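PDB 3CKY: 2-hydroxymethyl glutarate dehydrogenase from Eubacterium barkeri, which catalyses the NAD-dependent interconversion of 2-formylglutarate and (S)-2-hydroxymethylglutarate, a step in the fermentation of nicotinate. Local coordinates for residues Leu136-Gly141 with Ser155-Asp160. Numbering follows the deposited sequence.
Sequences LTIMVG and SVIGKD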
loop_
_atom_site.group_PDB
_atom_site.type_symbol
_atom_site.label_atom_id
_atom_site.label_comp_id
_atom_site.label_asym_id
_atom_site.label_seq_id
_atom_site.Cartn_x
_atom_site.Cartn_y
_atom_site.Cartn_z
ATOM N N LEU A 136 6.127 29.728 20.315
ATOM C CA LEU A 136 6.195 28.329 19.899
ATOM C C LEU A 136 5.320 27.426 20.760
ATOM O O LEU A 136 5.223 27.619 21.977
ATOM C CB LEU A 136 7.639 27.812 19.982
ATOM C CG LEU A 136 8.639 28.314 18.946
ATOM C CD1 LEU A 136 10.030 27.821 19.315
ATOM C CD2 LEU A 136 8.250 27.871 17.543
ATOM N N THR A 137 4.690 26.439 20.128
ATOM C CA THR A 137 4.050 25.350 20.866
ATOM C C THR A 137 5.096 24.280 21.079
ATOM O O THR A 137 5.759 23.866 20.137
ATOM C CB THR A 137 2.830 24.784 20.126
ATOM O OG1 THR A 137 1.820 25.795 20.070
ATOM C CG2 THR A 137 2.269 23.559 20.843
ATOM N N ILE A 138 5.266 23.864 22.325
ATOM C CA ILE A 138 6.308 22.918 22.694
ATOM C C ILE A 138 5.679 21.684 23.326
ATOM O O ILE A 138 4.947 21.791 24.311
ATOM C CB ILE A 138 7.337 23.559 23.647
ATOM C CG1 ILE A 138 7.949 24.820 22.991
ATOM C CG2 ILE A 138 8.423 22.544 24.029
ATOM C CD1 ILE A 138 9.031 25.523 23.810
ATOM N N MET A 139 5.966 20.517 22.743
ATOM C CA MET A 139 5.380 19.262 23.184
ATOM C C MET A 139 6.466 18.430 23.874
ATOM O O MET A 139 7.423 17.999 23.235
ATOM C CB MET A 139 4.786 18.520 21.987
ATOM C CG MET A 139 3.620 19.269 21.293
ATOM S SD MET A 139 3.621 19.164 19.461
ATOM C CE MET A 139 5.146 20.052 19.113
ATOM N N VAL A 140 6.295 18.194 25.178
ATOM C CA VAL A 140 7.363 17.644 26.014
ATOM C C VAL A 140 7.081 16.225 26.503
ATOM O O VAL A 140 6.010 15.945 27.038
ATOM C CB VAL A 140 7.620 18.543 27.249
ATOM C CG1 VAL A 140 8.817 18.023 28.050
ATOM C CG2 VAL A 140 7.848 19.992 26.821
ATOM N N GLY A 141 8.061 15.346 26.306
ATOM C CA GLY A 141 8.047 13.994 26.853
ATOM C C GLY A 141 9.074 13.912 27.960
ATOM O O GLY A 141 10.267 14.007 27.702
ATOM N N SER A 155 8.869 28.264 29.013
ATOM C CA SER A 155 7.838 29.302 28.976
ATOM C C SER A 155 8.329 30.653 28.461
ATOM O O SER A 155 7.514 31.485 28.075
ATOM C CB SER A 155 7.219 29.472 30.361
ATOM O OG SER A 155 6.508 28.295 30.714
ATOM N N VAL A 156 9.642 30.875 28.452
ATOM C CA VAL A 156 10.199 32.087 27.824
ATOM C C VAL A 156 10.238 31.950 26.302
ATOM O O VAL A 156 9.854 32.867 25.588
ATOM C CB VAL A 156 11.610 32.480 28.377
ATOM C CG1 VAL A 156 12.575 31.328 28.284
ATOM C CG2 VAL A 156 12.170 33.669 27.618
ATOM N N ILE A 157 10.669 30.794 25.810
ATOM C CA ILE A 157 10.829 30.587 24.364
ATOM C C ILE A 157 9.536 30.157 23.640
ATOM O O ILE A 157 9.419 30.319 22.421
ATOM C CB ILE A 157 11.966 29.587 24.068
ATOM C CG1 ILE A 157 11.678 28.201 24.682
ATOM C CG2 ILE A 157 13.292 30.147 24.589
ATOM C CD1 ILE A 157 12.605 27.103 24.193
ATOM N N GLY A 158 8.574 29.626 24.390
ATOM C CA GLY A 158 7.296 29.181 23.825
ATOM C C GLY A 158 6.106 29.738 24.577
ATOM O O GLY A 158 6.263 30.306 25.652
ATOM N N LYS A 159 4.915 29.576 24.009
ATOM C CA LYS A 159 3.682 29.987 24.670
ATOM C C LYS A 159 2.934 28.762 25.224
ATOM O O LYS A 159 2.856 28.589 26.447
ATOM C CB LYS A 159 2.813 30.808 23.711
ATOM C CG LYS A 159 1.451 31.223 24.258
ATOM C CD LYS A 159 0.843 32.336 23.427
ATOM C CE LYS A 159 -0.626 32.475 23.702
ATOM N NZ LYS A 159 -1.216 33.675 23.062
ATOM N N ASP A 160 2.387 27.921 24.339
ATOM C CA ASP A 160 1.693 26.703 24.774
ATOM C C ASP A 160 2.686 25.571 24.997
ATOM O O ASP A 160 3.174 24.948 24.041
ATOM C CB ASP A 160 0.634 26.285 23.758
ATOM C CG ASP A 160 -0.539 27.251 23.700
ATOM O OD1 ASP A 160 -0.680 28.066 24.630
ATOM O OD2 ASP A 160 -1.325 27.189 22.728
HETATM O O HOH W 1 1.943 28.294 21.440
#
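Leu136 accepts a backbone hydrogen bond through its carbonyl O from Lys159 N, at 2.8 Å and with an N-H...O angle of 148°. Gly158 CA lies 3.2 Å from Leu136 O, an approach made with no side chain on the glycine. The side chain of Leu136 rests against the helix end: Leu136 CB is 3.9 Å from Ile157 O, with CG and CD1 near the same oxygen. It also touches Met15 of the probable NAD(+) site.

At Thr137, CA approaches Asp160 O at 3.3 Å in a CA-H...O contact, and CG2 packs near that oxygen. OG1 sits beside the backbone N, anti to the carbonyl carbon (chi1 -66°). Thr137 OG1 hydrogen-bonds a water at 2.9 Å, and the water accepts a bond from Asp160 N.

Ile138 N donates to Asp160 O at 2.9 Å, the straighter of the two direct bonds at 166°. Ile138 CD1 meets CG1 and CD1 of Ile157, both at 3.9 Å, with the two side chains crossing at about a right angle. Ile157 continues this apolar packing onto Met19 and Leu23 of helix 16-25.

The contact closes a beta-alpha-beta unit in the Rossmann-type domain, where strand 158-165 returns parallel to strand 136-141 after helix 144-157. Asp160 OD2 makes a salt bridge to Lys211 of the second subunit. The backbone of Asp160 is held at N through the water and at O by Ile138 N, which probably helps fix where its carboxylate meets that lysine.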